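Local structure of p-nitrophenyl phosphatase (Pho2) (Archaeoglobus fulgidus, 3QGM) at residues 121-134 and 164-176. The protein is probably a metal-dependent phosphatase of the haloacid dehalogenase (HAD) superfamily that binds a calcium ion. Residues are numbered along the deposited sequence; the frame is centred on the assembly and turned at random.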
ATOM      1  N   LEU A 121     -11.691  -1.996 -12.948  1.00 25.01           N
ATOM      2  CA  LEU A 121     -10.543  -1.334 -12.401  1.00 24.92           C
ATOM      3  C   LEU A 121      -9.297  -2.060 -12.893  1.00 24.27           C
ATOM      4  O   LEU A 121      -9.150  -3.247 -12.667  1.00 26.39           O
ATOM      5  CB  LEU A 121     -10.626  -1.344 -10.837  1.00 25.91           C
ATOM      6  CG  LEU A 121      -9.377  -0.925 -10.045  1.00 25.83           C
ATOM      7  CD1 LEU A 121      -8.927   0.519 -10.436  1.00 24.03           C
ATOM      8  CD2 LEU A 121      -9.619  -1.126  -8.454  1.00 22.05           C
ATOM      9  N   VAL A 122      -8.397  -1.333 -13.544  1.00 24.13           N
ATOM     10  CA  VAL A 122      -7.178  -1.862 -14.116  1.00 24.67           C
ATOM     11  C   VAL A 122      -5.976  -1.205 -13.420  1.00 24.35           C
ATOM     12  O   VAL A 122      -5.766  -0.006 -13.498  1.00 23.35           O
ATOM     13  CB  VAL A 122      -7.147  -1.625 -15.648  1.00 25.46           C
ATOM     14  CG1 VAL A 122      -5.953  -2.287 -16.292  1.00 22.91           C
ATOM     15  CG2 VAL A 122      -8.445  -2.153 -16.264  1.00 23.88           C
ATOM     16  N   VAL A 123      -5.251  -1.997 -12.647  1.00 23.96           N
ATOM     17  CA  VAL A 123      -4.195  -1.465 -11.822  1.00 23.21           C
ATOM     18  C   VAL A 123      -2.902  -1.778 -12.524  1.00 22.41           C
ATOM     19  O   VAL A 123      -2.621  -2.908 -12.807  1.00 24.23           O
ATOM     20  CB  VAL A 123      -4.246  -2.109 -10.418  1.00 23.14           C
ATOM     21  CG1 VAL A 123      -2.906  -1.990  -9.749  1.00 23.07           C
ATOM     22  CG2 VAL A 123      -5.369  -1.466  -9.561  1.00 22.38           C
ATOM     23  N   GLY A 124      -2.158  -0.754 -12.885  1.00 22.61           N
ATOM     24  CA  GLY A 124      -0.798  -0.883 -13.369  1.00 22.28           C
ATOM     25  C   GLY A 124       0.038   0.196 -12.656  1.00 23.26           C
ATOM     26  O   GLY A 124      -0.506   1.198 -12.173  1.00 20.81           O
ATOM     27  N   SER A 125       1.350  -0.025 -12.597  1.00 22.96           N
ATOM     28  CA  SER A 125       2.260   0.928 -12.019  0.60 24.27           C
ATOM     29  C   SER A 125       2.162   2.291 -12.669  1.00 24.99           C
ATOM     30  O   SER A 125       1.887   2.377 -13.874  1.00 26.98           O
ATOM     31  CB  SER A 125       3.688   0.442 -12.160  0.60 24.21           C
ATOM     32  OG  SER A 125       4.483   1.170 -11.272  0.60 24.10           O
ATOM     33  N   ASN A 126       2.396   3.337 -11.888  1.00 24.81           N
ATOM     34  CA  ASN A 126       2.426   4.717 -12.395  1.00 25.07           C
ATOM     35  C   ASN A 126       3.420   5.595 -11.631  1.00 26.22           C
ATOM     36  O   ASN A 126       3.230   5.886 -10.415  1.00 25.32           O
ATOM     37  CB  ASN A 126       1.023   5.306 -12.274  1.00 25.84           C
ATOM     38  CG  ASN A 126       0.819   6.515 -13.138  1.00 25.49           C
ATOM     39  OD1 ASN A 126       1.762   7.241 -13.429  1.00 28.49           O
ATOM     40  ND2 ASN A 126      -0.425   6.764 -13.526  1.00 26.52           N
ATOM     41  N   ARG A 127       4.434   6.085 -12.353  1.00 26.57           N
ATOM     42  CA  ARG A 127       5.451   6.943 -11.792  0.60 28.52           C
ATOM     43  C   ARG A 127       4.830   8.293 -11.379  1.00 28.39           C
ATOM     44  O   ARG A 127       5.396   9.038 -10.622  1.00 29.96           O
ATOM     45  CB  ARG A 127       6.575   7.130 -12.847  0.60 30.30           C
ATOM     46  CG  ARG A 127       7.933   7.549 -12.295  0.60 34.71           C
ATOM     47  CD  ARG A 127       9.005   7.546 -13.405  0.60 39.58           C
ATOM     48  NE  ARG A 127       8.637   8.389 -14.541  0.60 43.75           N
ATOM     49  CZ  ARG A 127       8.687   9.718 -14.555  0.60 47.02           C
ATOM     50  NH1 ARG A 127       9.087  10.396 -13.475  0.60 48.30           N
ATOM     51  NH2 ARG A 127       8.317  10.376 -15.656  0.60 47.82           N
ATOM     52  N   LYS A 128       3.633   8.579 -11.884  1.00 28.08           N
ATOM     53  CA  LYS A 128       2.884   9.775 -11.555  1.00 29.23           C
ATOM     54  C   LYS A 128       1.761   9.491 -10.548  1.00 27.81           C
ATOM     55  O   LYS A 128       0.821  10.293 -10.404  1.00 27.25           O
ATOM     56  CB  LYS A 128       2.343  10.424 -12.830  1.00 30.45           C
ATOM     57  CG  LYS A 128       3.417  11.132 -13.637  1.00 34.27           C
ATOM     58  CD  LYS A 128       2.839  11.886 -14.895  1.00 39.42           C
ATOM     59  CE  LYS A 128       3.922  12.781 -15.625  1.00 43.71           C
ATOM     60  NZ  LYS A 128       4.426  12.226 -16.950  1.00 44.13           N
ATOM     61  N   ILE A 129       1.875   8.366  -9.831  1.00 26.31           N
ATOM     62  CA  ILE A 129       0.866   8.016  -8.841  1.00 26.08           C
ATOM     63  C   ILE A 129       0.806   9.139  -7.802  1.00 26.76           C
ATOM     64  O   ILE A 129       1.829   9.720  -7.397  1.00 28.08           O
ATOM     65  CB  ILE A 129       1.142   6.595  -8.186  1.00 25.72           C
ATOM     66  CG1 ILE A 129      -0.046   6.117  -7.350  1.00 26.79           C
ATOM     67  CG2 ILE A 129       2.336   6.607  -7.310  1.00 25.05           C
ATOM     68  CD1 ILE A 129      -1.243   5.773  -8.130  1.00 25.94           C
ATOM     69  N   ASN A 130      -0.395   9.456  -7.374  1.00 27.33           N
ATOM     70  CA  ASN A 130      -0.590  10.524  -6.386  1.00 27.75           C
ATOM     71  C   ASN A 130      -1.830  10.283  -5.549  1.00 27.05           C
ATOM     72  O   ASN A 130      -2.529   9.284  -5.756  1.00 26.87           O
ATOM     73  CB  ASN A 130      -0.622  11.903  -7.069  1.00 27.52           C
ATOM     74  CG  ASN A 130      -1.803  12.086  -8.008  1.00 29.79           C
ATOM     75  OD1 ASN A 130      -2.756  11.318  -8.008  1.00 27.56           O
ATOM     76  ND2 ASN A 130      -1.716  13.121  -8.846  1.00 29.92           N
ATOM     77  N   PHE A 131      -2.120  11.168  -4.610  1.00 27.76           N
ATOM     78  CA  PHE A 131      -3.252  10.940  -3.700  1.00 28.75           C
ATOM     79  C   PHE A 131      -4.588  10.852  -4.451  1.00 29.27           C
ATOM     80  O   PHE A 131      -5.437   9.978  -4.174  1.00 28.93           O
ATOM     81  CB  PHE A 131      -3.301  12.041  -2.661  1.00 30.70           C
ATOM     82  CG  PHE A 131      -4.178  11.742  -1.473  1.00 29.47           C
ATOM     83  CD1 PHE A 131      -3.758  10.853  -0.484  1.00 32.14           C
ATOM     84  CD2 PHE A 131      -5.361  12.404  -1.302  1.00 28.57           C
ATOM     85  CE1 PHE A 131      -4.548  10.617   0.669  1.00 30.97           C
ATOM     86  CE2 PHE A 131      -6.147  12.167  -0.195  1.00 29.95           C
ATOM     87  CZ  PHE A 131      -5.730  11.266   0.807  1.00 30.84           C
ATOM     88  N   GLU A 132      -4.771  11.731  -5.428  1.00 29.76           N
ATOM     89  CA  GLU A 132      -6.032  11.776  -6.175  1.00 29.95           C
ATOM     90  C   GLU A 132      -6.224  10.470  -6.911  1.00 28.47           C
ATOM     91  O   GLU A 132      -7.295   9.871  -6.834  1.00 27.54           O
ATOM     92  CB  GLU A 132      -6.086  12.963  -7.161  1.00 31.89           C
ATOM     93  CG  GLU A 132      -7.138  12.761  -8.290  1.00 35.76           C
ATOM     94  CD  GLU A 132      -7.449  14.027  -9.114  1.00 41.18           C
ATOM     95  OE1 GLU A 132      -6.507  14.687  -9.623  1.00 42.13           O
ATOM     96  OE2 GLU A 132      -8.660  14.341  -9.238  1.00 44.74           O
ATOM     97  N   LEU A 133      -5.190   9.995  -7.606  1.00 27.23           N
ATOM     98  CA  LEU A 133      -5.331   8.725  -8.324  1.00 26.23           C
ATOM     99  C   LEU A 133      -5.556   7.543  -7.350  1.00 24.75           C
ATOM    100  O   LEU A 133      -6.365   6.633  -7.644  1.00 24.04           O
ATOM    101  CB  LEU A 133      -4.110   8.492  -9.203  1.00 27.25           C
ATOM    102  CG  LEU A 133      -4.166   7.455 -10.291  1.00 28.67           C
ATOM    103  CD1 LEU A 133      -5.510   7.499 -11.053  1.00 30.57           C
ATOM    104  CD2 LEU A 133      -2.983   7.742 -11.226  1.00 33.59           C
HETATM  105  N   MSE A 134      -4.914   7.560  -6.180  1.00 23.85           N
HETATM  106  CA  MSE A 134      -5.160   6.487  -5.214  0.60 23.92           C
HETATM  107  C   MSE A 134      -6.571   6.562  -4.639  1.00 23.10           C
HETATM  108  O   MSE A 134      -7.176   5.536  -4.364  1.00 24.64           O
HETATM  109  CB  MSE A 134      -4.127   6.465  -4.096  0.60 23.42           C
HETATM  110  CG  MSE A 134      -4.317   5.266  -3.183  0.60 23.26           C
HETATM  111 SE   MSE A 134      -3.648   3.636  -3.977  0.36 23.40          SE
HETATM  112  CE  MSE A 134      -1.769   4.126  -3.887  0.60 27.18           C
ATOM    113  N   PRO A 164       9.077   1.276  -6.145  1.00 27.24           N
ATOM    114  CA  PRO A 164       7.824   0.496  -6.083  1.00 26.50           C
ATOM    115  C   PRO A 164       7.429  -0.045  -7.468  1.00 25.79           C
ATOM    116  O   PRO A 164       7.603   0.633  -8.459  1.00 24.09           O
ATOM    117  CB  PRO A 164       6.765   1.535  -5.671  1.00 25.89           C
ATOM    118  CG  PRO A 164       7.516   2.611  -5.026  1.00 28.91           C
ATOM    119  CD  PRO A 164       8.877   2.662  -5.661  1.00 27.92           C
ATOM    120  N   GLY A 165       6.881  -1.238  -7.513  1.00 25.42           N
ATOM    121  CA  GLY A 165       6.257  -1.744  -8.745  1.00 25.42           C
ATOM    122  C   GLY A 165       4.763  -1.724  -8.530  1.00 24.22           C
ATOM    123  O   GLY A 165       4.277  -1.108  -7.621  1.00 23.78           O
ATOM    124  N   THR A 166       4.049  -2.424  -9.379  1.00 24.12           N
ATOM    125  CA  THR A 166       2.615  -2.426  -9.405  1.00 24.62           C
ATOM    126  C   THR A 166       2.018  -2.979  -8.110  1.00 25.74           C
ATOM    127  O   THR A 166       0.917  -2.591  -7.700  1.00 24.62           O
ATOM    128  CB  THR A 166       2.133  -3.277 -10.585  1.00 24.09           C
ATOM    129  OG1 THR A 166       2.655  -2.709 -11.797  1.00 24.73           O
ATOM    130  CG2 THR A 166       0.591  -3.334 -10.593  1.00 23.23           C
ATOM    131  N   GLY A 167       2.771  -3.856  -7.451  1.00 26.00           N
ATOM    132  CA  GLY A 167       2.322  -4.452  -6.197  1.00 26.75           C
ATOM    133  C   GLY A 167       2.139  -3.440  -5.085  1.00 26.57           C
ATOM    134  O   GLY A 167       1.445  -3.684  -4.096  1.00 25.18           O
HETATM  135  N   MSE A 168       2.750  -2.281  -5.243  1.00 26.43           N
HETATM  136  CA  MSE A 168       2.511  -1.236  -4.308  1.00 26.33           C
HETATM  137  C   MSE A 168       1.036  -0.821  -4.260  1.00 25.93           C
HETATM  138  O   MSE A 168       0.473  -0.611  -3.151  1.00 24.68           O
HETATM  139  CB  MSE A 168       3.352  -0.027  -4.603  1.00 27.37           C
HETATM  140  CG  MSE A 168       3.320   0.886  -3.430  1.00 30.06           C
HETATM  141 SE   MSE A 168       2.029   2.214  -3.789  0.60 34.70          SE
HETATM  142  CE  MSE A 168       3.458   3.290  -4.575  1.00 26.60           C
ATOM    143  N   ILE A 169       0.431  -0.678  -5.439  1.00 24.26           N
ATOM    144  CA  ILE A 169      -0.957  -0.241  -5.533  1.00 23.57           C
ATOM    145  C   ILE A 169      -1.823  -1.429  -5.060  1.00 23.66           C
ATOM    146  O   ILE A 169      -2.732  -1.274  -4.270  1.00 22.44           O
ATOM    147  CB  ILE A 169      -1.356   0.232  -6.958  1.00 23.80           C
ATOM    148  CG1 ILE A 169      -0.526   1.474  -7.364  1.00 25.75           C
ATOM    149  CG2 ILE A 169      -2.841   0.531  -7.000  1.00 21.04           C
ATOM    150  CD1 ILE A 169      -0.603   1.848  -8.815  1.00 23.36           C
ATOM    151  N   ILE A 170      -1.468  -2.643  -5.450  1.00 23.37           N
ATOM    152  CA  ILE A 170      -2.194  -3.805  -4.951  1.00 21.67           C
ATOM    153  C   ILE A 170      -2.213  -3.906  -3.448  1.00 22.31           C
ATOM    154  O   ILE A 170      -3.241  -4.224  -2.855  1.00 22.13           O
ATOM    155  CB  ILE A 170      -1.662  -5.125  -5.556  1.00 22.33           C
ATOM    156  CG1 ILE A 170      -1.881  -5.123  -7.069  1.00 21.55           C
ATOM    157  CG2 ILE A 170      -2.380  -6.330  -4.918  1.00 20.88           C
ATOM    158  CD1 ILE A 170      -0.928  -6.050  -7.875  1.00 22.94           C
ATOM    159  N   GLY A 171      -1.060  -3.693  -2.840  1.00 20.72           N
ATOM    160  CA  GLY A 171      -0.928  -3.762  -1.414  1.00 23.34           C
ATOM    161  C   GLY A 171      -1.706  -2.666  -0.710  1.00 22.70           C
ATOM    162  O   GLY A 171      -2.373  -2.914   0.314  1.00 24.02           O
ATOM    163  N   ALA A 172      -1.645  -1.457  -1.261  1.00 22.43           N
ATOM    164  CA  ALA A 172      -2.429  -0.346  -0.698  1.00 22.32           C
ATOM    165  C   ALA A 172      -3.928  -0.670  -0.696  1.00 21.15           C
ATOM    166  O   ALA A 172      -4.574  -0.543   0.305  1.00 22.49           O
ATOM    167  CB  ALA A 172      -2.152   0.946  -1.437  1.00 21.59           C
ATOM    168  N   LEU A 173      -4.455  -1.120  -1.827  1.00 21.25           N
ATOM    169  CA  LEU A 173      -5.870  -1.416  -1.972  1.00 21.36           C
ATOM    170  C   LEU A 173      -6.293  -2.579  -1.090  1.00 21.55           C
ATOM    171  O   LEU A 173      -7.329  -2.506  -0.431  1.00 23.18           O
ATOM    172  CB  LEU A 173      -6.190  -1.704  -3.435  1.00 21.51           C
ATOM    173  CG  LEU A 173      -6.058  -0.512  -4.370  1.00 23.27           C
ATOM    174  CD1 LEU A 173      -6.309  -0.980  -5.798  1.00 25.01           C
ATOM    175  CD2 LEU A 173      -7.026   0.638  -3.916  1.00 24.84           C
ATOM    176  N   TYR A 174      -5.458  -3.609  -1.013  1.00 21.98           N
ATOM    177  CA  TYR A 174      -5.684  -4.747  -0.135  1.00 21.52           C
ATOM    178  C   TYR A 174      -5.762  -4.308   1.332  1.00 21.58           C
ATOM    179  O   TYR A 174      -6.669  -4.725   2.089  1.00 20.55           O
ATOM    180  CB  TYR A 174      -4.583  -5.840  -0.290  1.00 21.33           C
ATOM    181  CG  TYR A 174      -4.709  -6.879   0.809  1.00 25.46           C
ATOM    182  CD1 TYR A 174      -5.721  -7.822   0.794  1.00 27.17           C
ATOM    183  CD2 TYR A 174      -3.889  -6.834   1.924  1.00 31.34           C
ATOM    184  CE1 TYR A 174      -5.857  -8.763   1.845  1.00 28.96           C
ATOM    185  CE2 TYR A 174      -4.027  -7.732   2.960  1.00 33.33           C
ATOM    186  CZ  TYR A 174      -5.012  -8.686   2.921  1.00 31.37           C
ATOM    187  OH  TYR A 174      -5.081  -9.569   3.961  1.00 34.34           O
ATOM    188  N   TRP A 175      -4.804  -3.504   1.758  1.00 19.91           N
ATOM    189  CA  TRP A 175      -4.818  -3.109   3.144  1.00 21.82           C
ATOM    190  C   TRP A 175      -6.036  -2.294   3.529  1.00 22.26           C
ATOM    191  O   TRP A 175      -6.603  -2.487   4.622  1.00 23.62           O
ATOM    192  CB  TRP A 175      -3.554  -2.369   3.491  1.00 21.08           C
ATOM    193  CG  TRP A 175      -3.311  -2.197   4.907  1.00 22.68           C
ATOM    194  CD1 TRP A 175      -3.641  -1.127   5.670  1.00 22.68           C
ATOM    195  CD2 TRP A 175      -2.559  -3.068   5.733  1.00 24.87           C
ATOM    196  NE1 TRP A 175      -3.172  -1.304   6.950  1.00 25.85           N
ATOM    197  CE2 TRP A 175      -2.481  -2.478   7.004  1.00 24.12           C
ATOM    198  CE3 TRP A 175      -1.906  -4.289   5.507  1.00 27.67           C
ATOM    199  CZ2 TRP A 175      -1.848  -3.102   8.087  1.00 26.45           C
ATOM    200  CZ3 TRP A 175      -1.260  -4.884   6.543  1.00 27.87           C
ATOM    201  CH2 TRP A 175      -1.237  -4.290   7.840  1.00 28.76           C
HETATM  202  N   MSE A 176      -6.480  -1.424   2.624  1.00 23.21           N
HETATM  203  CA  MSE A 176      -7.562  -0.517   2.918  1.00 22.88           C
HETATM  204  C   MSE A 176      -8.931  -1.189   2.773  1.00 24.21           C
HETATM  205  O   MSE A 176      -9.856  -0.817   3.461  1.00 23.82           O
HETATM  206  CB  MSE A 176      -7.480   0.711   1.986  1.00 23.42           C
HETATM  207  CG  MSE A 176      -6.262   1.621   2.303  1.00 20.89           C
HETATM  208 SE   MSE A 176      -6.455   3.259   1.304  0.60 22.58          SE
HETATM  209  CE  MSE A 176      -6.194   2.575  -0.494  1.00 17.50           C
TER
HETATM  210  O   HOH W   1       4.085   1.466  -8.484  1.00 36.10           O
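V123, at the end of strand 121-123, turns both methyls onto helix 167-176, whose axis runs at 130° to the strand. Its CG1 lies 3.7 Å from I169 CG2, the two side chains running antiparallel alongside one another, and the same methyl touches T166 CG2. Its other methyl, CG2, meets L173 CD1 tip to tip, one turn further along the helix. I169 works with both branches: with CG1 anti to the carbonyl carbon (chi1 -63°), the long branch carries CD1 past the strand end to G124 O, at 3.4 Å, and to I129 CD1, at 4.0 Å. I129 and I169 thus touch end to end just after the Asx turn that N126 OD1 makes with K128 N. From helix 131-134, selenomethionine M134, in one of its two conformers, folds back at chi2 and chi3, laying SE and CE against A172 CB, each at 4.0 Å, while its CG touches M176 CE. Polar contacts gather where the helix begins, around S125 and T166. T166 OG1 accepts a weak, bent hydrogen bond from S125 N (3.1 Å, 128°) and also bonds N151 OD1; S125 N has a second partner in S50 OG. In one of two S125 conformers, OG shares a water with G165 O, to which the water donates. The contact lies away from the calcium site, in the five-stranded alpha/beta domain that probably forms the C2-type cap of this HAD phosphatase. There helix 167-177 packs over strand 120-123 and beside helix 131-143, with V123, I170 and L173 also resting on Y147 of the adjacent strand 146-149, while M168 touches M134 of the second subunit.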